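Local coordinates for Serine/threonine-protein kinase Tel1 (Chaetomium thermophilum, PDB 6SKY) that probably phosphorylates serine and threonine residues in [ST]-Q motifs, including one in histone H2A, to activate checkpoint signalling when DNA is damaged, at residues A[1471-1485]-A[1575-1587]. Sequence-based numbering, arbitrary orientation.
Sequences SFLAGYALSSLADLR and LLNEPARDVALSM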
loop_
_atom_site.group_PDB
_atom_site.type_symbol
_atom_site.label_atom_id
_atom_site.label_comp_id
_atom_site.label_asym_id
_atom_site.label_seq_id
_atom_site.Cartn_x
_atom_site.Cartn_y
_atom_site.Cartn_z
ATOM N N SER A 1471 -48.754 -44.200 16.005
ATOM C CA SER A 1471 -47.835 -43.298 16.683
ATOM C C SER A 1471 -47.870 -43.491 18.190
ATOM O O SER A 1471 -46.846 -43.316 18.857
ATOM C CB SER A 1471 -48.166 -41.854 16.324
ATOM O OG SER A 1471 -48.240 -41.695 14.921
ATOM N N PHE A 1472 -49.031 -43.838 18.748
ATOM C CA PHE A 1472 -49.090 -44.177 20.164
ATOM C C PHE A 1472 -48.410 -45.509 20.431
ATOM O O PHE A 1472 -47.684 -45.656 21.421
ATOM C CB PHE A 1472 -50.538 -44.225 20.645
ATOM C CG PHE A 1472 -50.714 -44.947 21.947
ATOM C CD1 PHE A 1472 -50.508 -44.296 23.147
ATOM C CD2 PHE A 1472 -51.076 -46.279 21.971
ATOM C CE1 PHE A 1472 -50.658 -44.957 24.341
ATOM C CE2 PHE A 1472 -51.225 -46.942 23.161
ATOM C CZ PHE A 1472 -51.016 -46.282 24.347
ATOM N N LEU A 1473 -48.651 -46.492 19.568
ATOM C CA LEU A 1473 -48.127 -47.826 19.808
ATOM C C LEU A 1473 -46.617 -47.869 19.666
ATOM O O LEU A 1473 -45.959 -48.624 20.380
ATOM C CB LEU A 1473 -48.777 -48.829 18.861
ATOM C CG LEU A 1473 -48.400 -50.280 19.134
ATOM C CD1 LEU A 1473 -48.656 -50.630 20.583
ATOM C CD2 LEU A 1473 -49.183 -51.184 18.236
ATOM N N ALA A 1474 -46.046 -47.063 18.771
ATOM C CA ALA A 1474 -44.594 -47.006 18.659
ATOM C C ALA A 1474 -43.961 -46.581 19.976
ATOM O O ALA A 1474 -43.069 -47.258 20.500
ATOM C CB ALA A 1474 -44.196 -46.048 17.541
ATOM N N GLY A 1475 -44.421 -45.462 20.531
ATOM C CA GLY A 1475 -43.851 -44.978 21.773
ATOM C C GLY A 1475 -44.131 -45.898 22.942
ATOM O O GLY A 1475 -43.254 -46.134 23.778
ATOM N N TYR A 1476 -45.351 -46.430 23.021
ATOM C CA TYR A 1476 -45.670 -47.345 24.109
ATOM C C TYR A 1476 -44.823 -48.603 24.032
ATOM O O TYR A 1476 -44.315 -49.078 25.051
ATOM C CB TYR A 1476 -47.151 -47.701 24.089
ATOM C CG TYR A 1476 -47.504 -48.704 25.151
ATOM C CD1 TYR A 1476 -47.530 -48.339 26.482
ATOM C CD2 TYR A 1476 -47.790 -50.017 24.824
ATOM C CE1 TYR A 1476 -47.833 -49.245 27.455
ATOM C CE2 TYR A 1476 -48.093 -50.931 25.791
ATOM C CZ TYR A 1476 -48.115 -50.539 27.105
ATOM O OH TYR A 1476 -48.421 -51.444 28.084
ATOM N N ALA A 1477 -44.650 -49.151 22.831
ATOM C CA ALA A 1477 -43.827 -50.336 22.655
ATOM C C ALA A 1477 -42.383 -50.062 23.038
ATOM O O ALA A 1477 -41.758 -50.859 23.739
ATOM C CB ALA A 1477 -43.916 -50.810 21.209
ATOM N N LEU A 1478 -41.833 -48.939 22.579
ATOM C CA LEU A 1478 -40.457 -48.604 22.922
ATOM C C LEU A 1478 -40.278 -48.495 24.429
ATOM O O LEU A 1478 -39.377 -49.117 25.004
ATOM C CB LEU A 1478 -40.055 -47.306 22.232
ATOM C CG LEU A 1478 -38.685 -46.735 22.567
ATOM C CD1 LEU A 1478 -37.619 -47.786 22.413
ATOM C CD2 LEU A 1478 -38.408 -45.574 21.655
ATOM N N SER A 1479 -41.138 -47.718 25.090
ATOM C CA SER A 1479 -41.003 -47.530 26.530
ATOM C C SER A 1479 -41.186 -48.839 27.280
ATOM O O SER A 1479 -40.449 -49.128 28.229
ATOM C CB SER A 1479 -42.010 -46.495 27.020
ATOM O OG SER A 1479 -41.866 -45.275 26.325
ATOM N N SER A 1480 -42.154 -49.654 26.860
ATOM C CA SER A 1480 -42.446 -50.889 27.573
ATOM C C SER A 1480 -41.319 -51.895 27.409
ATOM O O SER A 1480 -40.887 -52.518 28.381
ATOM C CB SER A 1480 -43.767 -51.469 27.079
ATOM O OG SER A 1480 -44.199 -52.524 27.914
ATOM N N LEU A 1481 -40.828 -52.066 26.182
ATOM C CA LEU A 1481 -39.725 -52.987 25.952
ATOM C C LEU A 1481 -38.471 -52.537 26.685
ATOM O O LEU A 1481 -37.739 -53.365 27.236
ATOM C CB LEU A 1481 -39.465 -53.115 24.456
ATOM C CG LEU A 1481 -40.596 -53.778 23.675
ATOM C CD1 LEU A 1481 -40.373 -53.629 22.188
ATOM C CD2 LEU A 1481 -40.719 -55.239 24.051
ATOM N N ALA A 1482 -38.212 -51.228 26.720
ATOM C CA ALA A 1482 -37.056 -50.732 27.456
ATOM C C ALA A 1482 -37.175 -51.038 28.945
ATOM O O ALA A 1482 -36.235 -51.556 29.563
ATOM C CB ALA A 1482 -36.902 -49.232 27.226
ATOM N N ASP A 1483 -38.329 -50.727 29.541
ATOM C CA ASP A 1483 -38.482 -50.958 30.974
ATOM C C ASP A 1483 -38.489 -52.441 31.314
ATOM O O ASP A 1483 -38.035 -52.823 32.396
ATOM C CB ASP A 1483 -39.753 -50.290 31.489
ATOM C CG ASP A 1483 -39.538 -48.834 31.852
ATOM O OD1 ASP A 1483 -38.433 -48.319 31.595
ATOM O OD2 ASP A 1483 -40.469 -48.209 32.400
ATOM N N LEU A 1484 -38.981 -53.291 30.415
ATOM C CA LEU A 1484 -38.901 -54.727 30.654
ATOM C C LEU A 1484 -37.460 -55.210 30.589
ATOM O O LEU A 1484 -36.993 -55.915 31.489
ATOM C CB LEU A 1484 -39.765 -55.482 29.649
ATOM C CG LEU A 1484 -41.258 -55.428 29.944
ATOM C CD1 LEU A 1484 -42.037 -56.183 28.889
ATOM C CD2 LEU A 1484 -41.536 -55.979 31.328
ATOM N N ARG A 1485 -36.735 -54.834 29.532
ATOM C CA ARG A 1485 -35.340 -55.234 29.412
ATOM C C ARG A 1485 -34.523 -54.781 30.611
ATOM O O ARG A 1485 -33.579 -55.468 31.010
ATOM C CB ARG A 1485 -34.742 -54.682 28.121
ATOM C CG ARG A 1485 -33.314 -55.116 27.878
ATOM C CD ARG A 1485 -33.212 -56.626 27.788
ATOM N NE ARG A 1485 -33.750 -57.136 26.533
ATOM C CZ ARG A 1485 -33.963 -58.422 26.283
ATOM N NH1 ARG A 1485 -33.693 -59.330 27.207
ATOM N NH2 ARG A 1485 -34.451 -58.800 25.111
ATOM N N LEU A 1575 -42.612 -40.557 14.623
ATOM C CA LEU A 1575 -43.334 -41.656 15.246
ATOM C C LEU A 1575 -43.398 -41.488 16.758
ATOM O O LEU A 1575 -44.482 -41.451 17.345
ATOM C CB LEU A 1575 -42.667 -42.979 14.876
ATOM C CG LEU A 1575 -43.600 -44.134 14.537
ATOM C CD1 LEU A 1575 -44.609 -43.698 13.500
ATOM C CD2 LEU A 1575 -42.800 -45.315 14.040
ATOM N N LEU A 1576 -42.244 -41.375 17.402
ATOM C CA LEU A 1576 -42.186 -41.248 18.846
ATOM C C LEU A 1576 -42.605 -39.851 19.290
ATOM O O LEU A 1576 -42.817 -38.946 18.482
ATOM C CB LEU A 1576 -40.778 -41.547 19.348
ATOM C CG LEU A 1576 -40.182 -42.856 18.852
ATOM C CD1 LEU A 1576 -38.729 -42.924 19.219
ATOM C CD2 LEU A 1576 -40.928 -44.017 19.446
ATOM N N ASN A 1577 -42.730 -39.689 20.596
ATOM C CA ASN A 1577 -42.994 -38.407 21.223
ATOM C C ASN A 1577 -41.981 -38.189 22.341
ATOM O O ASN A 1577 -41.157 -39.056 22.633
ATOM C CB ASN A 1577 -44.438 -38.339 21.730
ATOM C CG ASN A 1577 -44.829 -39.547 22.558
ATOM O OD1 ASN A 1577 -44.878 -39.484 23.780
ATOM N ND2 ASN A 1577 -45.119 -40.653 21.890
ATOM N N GLU A 1578 -42.049 -37.018 22.971
ATOM C CA GLU A 1578 -41.007 -36.637 23.920
ATOM C C GLU A 1578 -40.864 -37.586 25.104
ATOM O O GLU A 1578 -39.718 -37.927 25.437
ATOM C CB GLU A 1578 -41.240 -35.205 24.410
ATOM C CG GLU A 1578 -41.177 -34.154 23.320
ATOM C CD GLU A 1578 -40.809 -32.786 23.862
ATOM O OE1 GLU A 1578 -40.161 -32.731 24.929
ATOM O OE2 GLU A 1578 -41.163 -31.769 23.225
ATOM N N PRO A 1579 -41.927 -38.038 25.778
ATOM C CA PRO A 1579 -41.710 -38.949 26.916
ATOM C C PRO A 1579 -41.110 -40.290 26.527
ATOM O O PRO A 1579 -40.191 -40.765 27.202
ATOM C CB PRO A 1579 -43.117 -39.111 27.501
ATOM C CG PRO A 1579 -43.855 -37.925 27.044
ATOM C CD PRO A 1579 -43.333 -37.614 25.692
ATOM N N ALA A 1580 -41.609 -40.919 25.462
ATOM C CA ALA A 1580 -41.074 -42.213 25.051
ATOM C C ALA A 1580 -39.629 -42.091 24.601
ATOM O O ALA A 1580 -38.783 -42.925 24.950
ATOM C CB ALA A 1580 -41.925 -42.799 23.932
ATOM N N ARG A 1581 -39.331 -41.055 23.821
ATOM C CA ARG A 1581 -37.963 -40.823 23.390
ATOM C C ARG A 1581 -37.051 -40.543 24.575
ATOM O O ARG A 1581 -35.907 -41.004 24.605
ATOM C CB ARG A 1581 -37.936 -39.669 22.397
ATOM C CG ARG A 1581 -36.589 -39.367 21.841
ATOM C CD ARG A 1581 -36.715 -38.459 20.658
ATOM N NE ARG A 1581 -37.541 -37.297 20.950
ATOM C CZ ARG A 1581 -38.629 -36.972 20.266
ATOM N NH1 ARG A 1581 -39.017 -37.718 19.245
ATOM N NH2 ARG A 1581 -39.321 -35.893 20.597
ATOM N N ASP A 1582 -37.546 -39.802 25.571
ATOM C CA ASP A 1582 -36.745 -39.533 26.760
ATOM C C ASP A 1582 -36.474 -40.805 27.545
ATOM O O ASP A 1582 -35.368 -40.996 28.056
ATOM C CB ASP A 1582 -37.436 -38.501 27.646
ATOM C CG ASP A 1582 -37.297 -37.080 27.119
ATOM O OD1 ASP A 1582 -36.606 -36.884 26.099
ATOM O OD2 ASP A 1582 -37.880 -36.155 27.722
ATOM N N VAL A 1583 -37.463 -41.693 27.645
ATOM C CA VAL A 1583 -37.256 -42.969 28.330
ATOM C C VAL A 1583 -36.196 -43.795 27.612
ATOM O O VAL A 1583 -35.262 -44.321 28.229
ATOM C CB VAL A 1583 -38.582 -43.740 28.440
ATOM C CG1 VAL A 1583 -38.327 -45.165 28.890
ATOM C CG2 VAL A 1583 -39.519 -43.039 29.397
ATOM N N ALA A 1584 -36.332 -43.920 26.291
ATOM C CA ALA A 1584 -35.369 -44.697 25.521
ATOM C C ALA A 1584 -33.964 -44.129 25.652
ATOM O O ALA A 1584 -33.001 -44.876 25.854
ATOM C CB ALA A 1584 -35.784 -44.740 24.057
ATOM N N LEU A 1585 -33.828 -42.808 25.541
ATOM C CA LEU A 1585 -32.510 -42.197 25.616
ATOM C C LEU A 1585 -31.919 -42.288 27.012
ATOM O O LEU A 1585 -30.705 -42.443 27.153
ATOM C CB LEU A 1585 -32.584 -40.744 25.169
ATOM C CG LEU A 1585 -31.996 -40.431 23.799
ATOM C CD1 LEU A 1585 -32.416 -41.463 22.789
ATOM C CD2 LEU A 1585 -32.449 -39.061 23.370
ATOM N N SER A 1586 -32.742 -42.195 28.052
ATOM C CA SER A 1586 -32.212 -42.359 29.395
ATOM C C SER A 1586 -31.826 -43.799 29.679
ATOM O O SER A 1586 -31.000 -44.042 30.561
ATOM C CB SER A 1586 -33.218 -41.878 30.431
ATOM O OG SER A 1586 -32.696 -42.046 31.734
ATOM N N MET A 1587 -32.406 -44.760 28.963
ATOM C CA MET A 1587 -31.929 -46.130 29.107
ATOM C C MET A 1587 -30.624 -46.348 28.354
ATOM O O MET A 1587 -29.663 -46.885 28.911
ATOM C CB MET A 1587 -32.977 -47.123 28.619
ATOM C CG MET A 1587 -32.515 -48.556 28.751
ATOM S SD MET A 1587 -33.392 -49.682 27.666
ATOM C CE MET A 1587 -32.677 -51.236 28.175
#
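Leu1478 of helix 1471-1485 reaches across to Leu1576 and Ala1584. Its CD2 lies 3.6 Å from Leu1576 CD1 and 3.7 Å from Ala1584 CB. The two leucine side chains cross at about a right angle. With CG anti to the backbone N (chi1 175°), Leu1478 sends both methyls over Ala1584. Near the start of the contact, Ala1474 CB sits 3.6 Å from Leu1575 CG. Gly1475 has no side chain, and here the backbones come close. Leu1576 CD2 is 3.9 Å from Gly1475 CA, and Ala1580 CB also touches Gly1475 O.

Ser1479 lays its hydroxyl against Ala1580, with OG 3.4 Å from Ala1580 CB. That OG is anti to its own carbonyl carbon (chi1 -56°) and donates back to Gly1475 O at 3.0 Å. Gly1475 O also takes the Ser1479 N-H, from the opposite face of its carbonyl plane. A valine in place of Ser1479 would probably leave Gly1475 O with its backbone donor but without the hydroxyl. At the far end, Met1587 extends its chain so that SD meets Ala1482 CB at 3.6 Å, while CE lies against Arg1485 CG. Arg1485 turns its guanidinium away, and NH2 bonds Ala1544 O.

Farther out, Asp1568 accepts from Leu1575 N. Helix 1530-1543 packs on Ala1474, Leu1478 and Leu1575. The side-by-side helices are consistent with the alpha solenoid of this kinase, and the contact lies away from the nucleotide site. Gly1475 and Ala1580 are small, and the axes of the two segments approach to 8.8 Å, with their directions 28° apart. No hydrogen bond crosses between the segments, so apolar fit carries the contact, and the serine hydroxyl is satisfied within its own helix.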